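Beta-lactamase (Nostoc sp., PDB 6NHS) probably hydrolyses the amide bond of beta-lactam antibiotics by way of an acylated active-site serine, as other class D beta-lactamases do. Local coordinates at residues N69-L74 with R181-V186; N103-F108 with Q187-Y192. All blocks are in the same frame, centred on the assembly; numbering follows the deposited sequence. Where two conformers were deposited one is given.

Contact 1: residues N69-L74 with R181-V186. With FMT (formic acid), chain I.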
ATOM      1  N   ASN A  69      -5.136   6.008  -3.793  1.00 23.29           N
ATOM      2  CA  ASN A  69      -6.253   6.121  -4.729  1.00 23.75           C
ATOM      3  C   ASN A  69      -7.595   6.137  -3.996  1.00 24.76           C
ATOM      4  O   ASN A  69      -8.506   6.885  -4.371  1.00 24.08           O
ATOM      5  CB  ASN A  69      -6.193   4.964  -5.731  1.00 22.32           C
ATOM      6  CG  ASN A  69      -6.799   5.308  -7.092  1.00 28.20           C
ATOM      7  OD1 ASN A  69      -7.426   6.354  -7.269  1.00 29.92           O
ATOM      8  ND2 ASN A  69      -6.606   4.413  -8.063  1.00 26.87           N
ATOM      9  N   SER A  70      -7.728   5.318  -2.947  1.00 24.06           N
ATOM     10  CA  SER A  70      -8.974   5.266  -2.182  1.00 24.77           C
ATOM     11  C   SER A  70      -9.277   6.607  -1.527  1.00 25.09           C
ATOM     12  O   SER A  70     -10.429   7.056  -1.514  1.00 24.11           O
ATOM     13  CB  SER A  70      -8.894   4.177  -1.102  1.00 23.15           C
ATOM     14  OG  SER A  70      -8.621   2.898  -1.652  1.00 26.51           O
ATOM     15  N   LEU A  71      -8.251   7.243  -0.950  1.00 24.77           N
ATOM     16  CA  LEU A  71      -8.421   8.545  -0.313  1.00 25.11           C
ATOM     17  C   LEU A  71      -8.920   9.586  -1.304  1.00 25.53           C
ATOM     18  O   LEU A  71      -9.872  10.325  -1.019  1.00 25.24           O
ATOM     19  CB  LEU A  71      -7.094   8.998   0.297  1.00 23.16           C
ATOM     20  CG  LEU A  71      -6.587   8.130   1.442  1.00 24.87           C
ATOM     21  CD1 LEU A  71      -5.081   8.336   1.649  1.00 25.74           C
ATOM     22  CD2 LEU A  71      -7.374   8.478   2.705  1.00 22.09           C
ATOM     23  N   VAL A  72      -8.273   9.674  -2.468  1.00 24.17           N
ATOM     24  CA  VAL A  72      -8.637  10.706  -3.436  1.00 24.63           C
ATOM     25  C   VAL A  72     -10.016  10.423  -4.015  1.00 24.21           C
ATOM     26  O   VAL A  72     -10.818  11.342  -4.228  1.00 23.72           O
ATOM     27  CB  VAL A  72      -7.565  10.803  -4.538  1.00 24.93           C
ATOM     28  CG1 VAL A  72      -7.964  11.832  -5.587  1.00 22.70           C
ATOM     29  CG2 VAL A  72      -6.180  11.142  -3.923  1.00 24.17           C
ATOM     30  N   ALA A  73     -10.313   9.148  -4.273  1.00 21.91           N
ATOM     31  CA  ALA A  73     -11.602   8.781  -4.852  1.00 23.85           C
ATOM     32  C   ALA A  73     -12.745   9.168  -3.924  1.00 23.18           C
ATOM     33  O   ALA A  73     -13.748   9.739  -4.361  1.00 27.85           O
ATOM     34  CB  ALA A  73     -11.633   7.280  -5.151  1.00 24.26           C
ATOM     35  N   LEU A  74     -12.610   8.858  -2.636  1.00 22.30           N
ATOM     36  CA  LEU A  74     -13.639   9.233  -1.670  1.00 25.05           C
ATOM     37  C   LEU A  74     -13.694  10.741  -1.478  1.00 28.41           C
ATOM     38  O   LEU A  74     -14.785  11.321  -1.403  1.00 28.88           O
ATOM     39  CB  LEU A  74     -13.383   8.533  -0.332  1.00 21.24           C
ATOM     40  CG  LEU A  74     -13.688   7.029  -0.336  1.00 25.78           C
ATOM     41  CD1 LEU A  74     -12.995   6.339   0.856  1.00 23.73           C
ATOM     42  CD2 LEU A  74     -15.198   6.771  -0.321  1.00 23.93           C
ATOM     43  N   ARG A 181     -14.047  11.978   7.522  1.00 35.21           N
ATOM     44  CA  ARG A 181     -14.854  10.899   6.960  1.00 34.13           C
ATOM     45  C   ARG A 181     -14.034  10.049   5.997  1.00 30.01           C
ATOM     46  O   ARG A 181     -14.066   8.816   6.055  1.00 28.73           O
ATOM     47  CB  ARG A 181     -16.081  11.480   6.258  1.00 38.96           C
ATOM     48  CG  ARG A 181     -16.923  10.462   5.499  1.00 40.67           C
ATOM     49  CD  ARG A 181     -18.018  11.167   4.712  1.00 45.68           C
ATOM     50  NE  ARG A 181     -18.917  10.223   4.052  1.00 48.13           N
ATOM     51  CZ  ARG A 181     -18.725   9.730   2.832  1.00 44.64           C
ATOM     52  NH1 ARG A 181     -17.660  10.089   2.126  1.00 42.61           N
ATOM     53  NH2 ARG A 181     -19.598   8.876   2.319  1.00 40.82           N
ATOM     54  N   THR A 182     -13.296  10.697   5.094  1.00 28.15           N
ATOM     55  CA  THR A 182     -12.443   9.968   4.160  1.00 28.98           C
ATOM     56  C   THR A 182     -11.421   9.119   4.904  1.00 28.97           C
ATOM     57  O   THR A 182     -11.216   7.943   4.575  1.00 25.95           O
ATOM     58  CB  THR A 182     -11.737  10.945   3.217  1.00 30.65           C
ATOM     59  OG1 THR A 182     -12.708  11.639   2.427  1.00 26.05           O
ATOM     60  CG2 THR A 182     -10.781  10.198   2.293  1.00 29.95           C
ATOM     61  N   LEU A 183     -10.769   9.701   5.916  1.00 28.66           N
ATOM     62  CA  LEU A 183      -9.782   8.956   6.697  1.00 28.92           C
ATOM     63  C   LEU A 183     -10.415   7.754   7.381  1.00 29.13           C
ATOM     64  O   LEU A 183      -9.855   6.652   7.367  1.00 32.05           O
ATOM     65  CB  LEU A 183      -9.136   9.865   7.745  1.00 30.21           C
ATOM     66  CG  LEU A 183      -8.444  11.138   7.272  1.00 35.68           C
ATOM     67  CD1 LEU A 183      -7.859  11.898   8.461  1.00 36.47           C
ATOM     68  CD2 LEU A 183      -7.370  10.808   6.249  1.00 38.40           C
ATOM     69  N   ASP A 184     -11.571   7.961   8.021  1.00 28.92           N
ATOM     70  CA  ASP A 184     -12.240   6.873   8.726  1.00 31.43           C
ATOM     71  C   ASP A 184     -12.548   5.713   7.789  1.00 30.56           C
ATOM     72  O   ASP A 184     -12.357   4.545   8.149  1.00 29.45           O
ATOM     73  CB  ASP A 184     -13.539   7.374   9.368  1.00 31.59           C
ATOM     74  CG  ASP A 184     -13.301   8.269  10.573  1.00 36.77           C
ATOM     75  OD1 ASP A 184     -12.160   8.334  11.072  1.00 36.88           O
ATOM     76  OD2 ASP A 184     -14.271   8.914  11.013  1.00 37.70           O
ATOM     77  N   LEU A 185     -13.039   6.011   6.585  1.00 29.88           N
ATOM     78  CA  LEU A 185     -13.410   4.940   5.663  1.00 29.13           C
ATOM     79  C   LEU A 185     -12.180   4.177   5.190  1.00 26.35           C
ATOM     80  O   LEU A 185     -12.172   2.942   5.182  1.00 26.48           O
ATOM     81  CB  LEU A 185     -14.189   5.513   4.476  1.00 29.33           C
ATOM     82  CG  LEU A 185     -15.565   6.093   4.802  1.00 33.63           C
ATOM     83  CD1 LEU A 185     -16.163   6.784   3.577  1.00 34.74           C
ATOM     84  CD2 LEU A 185     -16.495   5.005   5.320  1.00 34.38           C
ATOM     85  N   VAL A 186     -11.121   4.894   4.809  1.00 23.36           N
ATOM     86  CA  VAL A 186      -9.944   4.217   4.272  1.00 25.88           C
ATOM     87  C   VAL A 186      -9.228   3.426   5.362  1.00 28.32           C
ATOM     88  O   VAL A 186      -8.770   2.299   5.131  1.00 25.48           O
ATOM     89  CB  VAL A 186      -9.012   5.230   3.588  1.00 24.92           C
ATOM     90  CG1 VAL A 186      -7.706   4.558   3.181  1.00 24.85           C
ATOM     91  CG2 VAL A 186      -9.719   5.837   2.361  1.00 22.59           C
TER
HETATM   92  C   FMT I 308     -15.702  12.862   1.846  1.00 57.94           C
HETATM   93  O1  FMT I 308     -15.550  11.750   2.359  1.00 54.89           O
HETATM   94  O2  FMT I 308     -15.585  13.934   2.447  1.00 58.68           O
HETATM   95  O   HOH W   1     -17.193  10.127  -0.991  1.00 29.74           O
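Val186 sends its CG2 methyl between Leu71 and Leu74, residues a single turn apart on the facing helix, and this fit is the heart of a helix pair in the helical region of the class D beta-lactamase fold. The axes of 69-74 and 181-186 run at 139° to one another, closer to antiparallel than perpendicular, and approach to 9.4 Å. Leu71 CD2 lies 3.5 Å from Val186 CG2, the two side chains meeting at about a right angle. Leu74 reaches the same methyl from the next turn, with its CD1 3.6 Å from Val186 CG2. Val186 CG2 lies anti to the carbonyl carbon and meets both leucines, while CG1, anti to the backbone N (chi1 173°), touches Leu71; a beta-branched residue thus offers a compact, forked surface to two longer side chains. CD1 of Leu74 also rests against the stem of Leu185, 3.9 Å from Leu185 CB, while its CD2 faces the Leu185 CD1 methyl.

The backbones are nearest at Leu74 and Thr182, by their CA atoms. Threonine suits this place because it is small and two-faced: its CG2 methyl packs 3.4 Å from Leu71 O, whereas its hydroxyl turns to polar company, chiefly Glu75. At the other end Ser70 presents its CB to Val186 and gives its OG to Lys66 O, a main-chain acceptor one turn earlier, so a polar atom in this buried place is satisfied.

Beyond the apolar side chains, one margin of the contact is polar. A water 2.7 Å from Leu74 O also accepts from Arg181 NH1, whose chain is extended from CG to NE. A formic acid, probably from the crystallisation liquor, lies at the guanidinium edge, where Arg181 NH1 donates to its O1 at 2.7 Å, with an N-H...O angle of 151°.

Contact 2: residues N103-F108 with Q187-Y192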
ATOM      1  N   ASN A 103     -17.309  -3.388  -4.242  1.00 22.70           N
ATOM      2  CA  ASN A 103     -17.226  -2.068  -3.639  1.00 20.69           C
ATOM      3  C   ASN A 103     -15.769  -1.838  -3.260  1.00 21.30           C
ATOM      4  O   ASN A 103     -14.917  -2.714  -3.452  1.00 21.94           O
ATOM      5  CB  ASN A 103     -18.179  -1.940  -2.434  1.00 19.52           C
ATOM      6  CG  ASN A 103     -17.857  -2.921  -1.299  1.00 21.03           C
ATOM      7  OD1 ASN A 103     -16.699  -3.135  -0.949  1.00 22.28           O
ATOM      8  ND2 ASN A 103     -18.902  -3.502  -0.702  1.00 20.12           N
ATOM      9  N   ILE A 104     -15.475  -0.662  -2.703  1.00 19.60           N
ATOM     10  CA  ILE A 104     -14.073  -0.309  -2.509  1.00 18.95           C
ATOM     11  C   ILE A 104     -13.448  -1.148  -1.400  1.00 24.37           C
ATOM     12  O   ILE A 104     -12.246  -1.448  -1.446  1.00 21.95           O
ATOM     13  CB  ILE A 104     -13.922   1.209  -2.263  1.00 22.04           C
ATOM     14  CG1 ILE A 104     -12.461   1.643  -2.425  1.00 23.90           C
ATOM     15  CG2 ILE A 104     -14.442   1.614  -0.885  1.00 21.62           C
ATOM     16  CD1 ILE A 104     -12.275   3.156  -2.377  1.00 22.34           C
ATOM     17  N   ARG A 105     -14.234  -1.561  -0.399  0.54 22.19           N
ATOM     18  CA  ARG A 105     -13.684  -2.396   0.664  0.54 23.00           C
ATOM     19  C   ARG A 105     -13.264  -3.757   0.127  0.54 22.38           C
ATOM     20  O   ARG A 105     -12.177  -4.253   0.447  0.54 22.93           O
ATOM     21  CB  ARG A 105     -14.697  -2.565   1.800  0.54 23.94           C
ATOM     22  CG  ARG A 105     -14.228  -3.557   2.872  0.54 23.21           C
ATOM     23  CD  ARG A 105     -15.229  -3.716   4.013  0.54 23.83           C
ATOM     24  NE  ARG A 105     -15.277  -2.523   4.852  0.54 23.19           N
ATOM     25  CZ  ARG A 105     -16.193  -1.569   4.744  0.54 24.04           C
ATOM     26  NH1 ARG A 105     -17.163  -1.670   3.839  0.54 23.80           N
ATOM     27  NH2 ARG A 105     -16.145  -0.515   5.550  0.54 24.01           N
ATOM     28  N   GLN A 106     -14.119  -4.383  -0.688  1.00 21.60           N
ATOM     29  CA  GLN A 106     -13.778  -5.686  -1.240  1.00 23.24           C
ATOM     30  C   GLN A 106     -12.763  -5.564  -2.373  1.00 22.30           C
ATOM     31  O   GLN A 106     -11.915  -6.455  -2.532  1.00 23.37           O
ATOM     32  CB  GLN A 106     -15.047  -6.416  -1.704  1.00 22.43           C
ATOM     33  CG  GLN A 106     -16.070  -6.688  -0.573  1.00 22.13           C
ATOM     34  CD  GLN A 106     -15.447  -7.429   0.604  1.00 25.93           C
ATOM     35  OE1 GLN A 106     -14.804  -8.467   0.431  1.00 28.37           O
ATOM     36  NE2 GLN A 106     -15.615  -6.885   1.804  1.00 22.29           N
ATOM     37  N   ALA A 107     -12.816  -4.480  -3.157  1.00 19.70           N
ATOM     38  CA  ALA A 107     -11.785  -4.265  -4.171  1.00 21.17           C
ATOM     39  C   ALA A 107     -10.415  -4.094  -3.523  1.00 23.54           C
ATOM     40  O   ALA A 107      -9.406  -4.600  -4.035  1.00 24.22           O
ATOM     41  CB  ALA A 107     -12.131  -3.051  -5.036  1.00 20.30           C
ATOM     42  N   PHE A 108     -10.364  -3.380  -2.396  1.00 22.59           N
ATOM     43  CA  PHE A 108      -9.123  -3.272  -1.633  1.00 22.60           C
ATOM     44  C   PHE A 108      -8.670  -4.642  -1.143  1.00 24.65           C
ATOM     45  O   PHE A 108      -7.507  -5.025  -1.314  1.00 23.54           O
ATOM     46  CB  PHE A 108      -9.330  -2.319  -0.454  1.00 22.88           C
ATOM     47  CG  PHE A 108      -8.049  -1.847   0.192  1.00 25.62           C
ATOM     48  CD1 PHE A 108      -7.494  -2.541   1.258  1.00 27.20           C
ATOM     49  CD2 PHE A 108      -7.410  -0.697  -0.261  1.00 26.80           C
ATOM     50  CE1 PHE A 108      -6.316  -2.103   1.859  1.00 28.85           C
ATOM     51  CE2 PHE A 108      -6.226  -0.255   0.339  1.00 29.30           C
ATOM     52  CZ  PHE A 108      -5.685  -0.958   1.399  1.00 25.52           C
ATOM     53  N   GLN A 187      -9.115   3.996   6.563  1.00 28.00           N
ATOM     54  CA  GLN A 187      -8.478   3.260   7.647  1.00 27.10           C
ATOM     55  C   GLN A 187      -9.251   1.992   7.981  1.00 29.34           C
ATOM     56  O   GLN A 187      -8.649   0.988   8.372  1.00 27.30           O
ATOM     57  CB  GLN A 187      -8.326   4.161   8.876  1.00 28.19           C
ATOM     58  CG  GLN A 187      -7.257   5.246   8.661  1.00 30.50           C
ATOM     59  CD  GLN A 187      -7.169   6.251   9.791  1.00 39.20           C
ATOM     60  OE1 GLN A 187      -8.185   6.681  10.350  1.00 41.95           O
ATOM     61  NE2 GLN A 187      -5.941   6.644  10.128  1.00 38.43           N
ATOM     62  N   ASP A 188     -10.573   1.996   7.788  1.00 30.84           N
ATOM     63  CA  ASP A 188     -11.347   0.794   8.079  1.00 25.81           C
ATOM     64  C   ASP A 188     -11.120  -0.290   7.033  1.00 25.55           C
ATOM     65  O   ASP A 188     -10.978  -1.468   7.386  1.00 25.02           O
ATOM     66  CB  ASP A 188     -12.832   1.124   8.190  1.00 25.61           C
ATOM     67  CG  ASP A 188     -13.636  -0.036   8.738  1.00 29.23           C
ATOM     68  OD1 ASP A 188     -13.482  -0.358   9.930  1.00 32.29           O
ATOM     69  OD2 ASP A 188     -14.418  -0.636   7.974  1.00 31.40           O
ATOM     70  N   ILE A 189     -11.097   0.071   5.744  1.00 25.16           N
ATOM     71  CA  ILE A 189     -10.918  -0.954   4.720  1.00 27.84           C
ATOM     72  C   ILE A 189      -9.488  -1.482   4.691  1.00 27.01           C
ATOM     73  O   ILE A 189      -9.247  -2.551   4.120  1.00 26.57           O
ATOM     74  CB  ILE A 189     -11.320  -0.461   3.310  1.00 27.04           C
ATOM     75  CG1 ILE A 189     -10.254   0.462   2.720  1.00 28.07           C
ATOM     76  CG2 ILE A 189     -12.709   0.208   3.323  1.00 25.38           C
ATOM     77  CD1 ILE A 189     -10.612   0.967   1.309  1.00 30.81           C
HETATM   78  N   MSE A 190      -8.536  -0.770   5.293  1.00 23.36           N
HETATM   79  CA  MSE A 190      -7.156  -1.242   5.400  1.00 27.26           C
HETATM   80  C   MSE A 190      -6.970  -2.342   6.447  1.00 28.74           C
HETATM   81  O   MSE A 190      -5.912  -2.957   6.504  1.00 27.84           O
HETATM   82  CB  MSE A 190      -6.209  -0.084   5.745  1.00 25.51           C
HETATM   83  CG  MSE A 190      -5.971   0.911   4.617  1.00 27.39           C
HETATM   84 SE   MSE A 190      -4.875   2.395   5.229  0.73 29.74          SE
HETATM   85  CE  MSE A 190      -3.226   1.406   5.584  1.00 30.60           C
ATOM     86  N   ILE A 191      -7.978  -2.583   7.288  1.00 28.52           N
ATOM     87  CA  ILE A 191      -7.812  -3.566   8.357  1.00 27.78           C
ATOM     88  C   ILE A 191      -7.536  -4.927   7.738  1.00 30.46           C
ATOM     89  O   ILE A 191      -8.352  -5.454   6.972  1.00 28.30           O
ATOM     90  CB  ILE A 191      -9.044  -3.607   9.269  1.00 30.42           C
ATOM     91  CG1 ILE A 191      -9.199  -2.302  10.057  1.00 28.83           C
ATOM     92  CG2 ILE A 191      -8.959  -4.819  10.225  1.00 32.38           C
ATOM     93  CD1 ILE A 191     -10.490  -2.248  10.887  1.00 29.54           C
ATOM     94  N   TYR A 192      -6.376  -5.497   8.060  1.00 29.62           N
ATOM     95  CA  TYR A 192      -5.958  -6.802   7.562  1.00 31.24           C
ATOM     96  C   TYR A 192      -6.107  -7.905   8.601  1.00 33.59           C
ATOM     97  O   TYR A 192      -6.554  -9.012   8.275  1.00 29.89           O
ATOM     98  CB  TYR A 192      -4.496  -6.742   7.088  1.00 33.37           C
ATOM     99  CG  TYR A 192      -3.953  -8.083   6.655  1.00 39.51           C
ATOM    100  CD1 TYR A 192      -4.328  -8.644   5.441  1.00 45.20           C
ATOM    101  CD2 TYR A 192      -3.082  -8.800   7.466  1.00 37.78           C
ATOM    102  CE1 TYR A 192      -3.847  -9.877   5.045  1.00 49.03           C
ATOM    103  CE2 TYR A 192      -2.593 -10.032   7.077  1.00 41.97           C
ATOM    104  CZ  TYR A 192      -2.979 -10.565   5.865  1.00 48.74           C
ATOM    105  OH  TYR A 192      -2.500 -11.793   5.470  1.00 53.64           O
TER
HETATM  106  O   HOH W   2     -10.662  -4.435   2.821  1.00 22.86           O
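Ile189 O accepts a hydrogen bond from a water 2.7 Å away, and the same water donates to Arg105 O at 2.8 Å, so one molecule joins two main-chain carbonyls across the contact. Phe108 lies beside this bridge, its CD1 3.4 Å from Ile189 O. Ile189 is the wedge: chi1 of 76° puts CG1 between the backbone N and the carbonyl carbon, and CG1 lies over one face of the Phe108 ring, toward its rim. Beyond it, Ile189 CD1 packs 3.9 Å from Phe108 CD2, while the second branch, CG2, turns to Arg105 CB. Selenomethionine Met190 adds its CG near Phe108 CZ.

In the conformer described, one of two deposited, Arg105 bends at chi3 and lays one guanidinium face over Ile189 CG2. Its NH2 donates to Asp188 OD2 (3.0 Å), which receives it on the anti lone pair, near the guanidinium plane; Asp82 is a second and stronger partner. Across the first turn, Asn103 OD1 caps the helix by accepting from Gln106 N. With two carboxylates around it, Arg105 probably stays protonated, its charge held at the margin while the branched aliphatic Ile189 fills the interior.

How the contacts relate
From the N terminus the chain first lays down 69-74 on helix 65-76, then 103-108 at the start of helix 104-110, and returns to both along helix 180-189. Contact 1 closes a long loop of helices and connecting coil when 181-186 reaches 69-74; contact 2 closes a second, mostly helical one when 187-192 meets 103-108. Because the segments alternate along the chain, the loops cross rather than nest. Helix 180-189 serves both contacts in succession and runs on into edge strand 191-194, tying the helical region to the six-stranded antiparallel sheet. Ser70 joins the two, its OG packing against Ile104, Phe108 and Ile189, near the probable SxxK motif formed by Ser63 and Lys66.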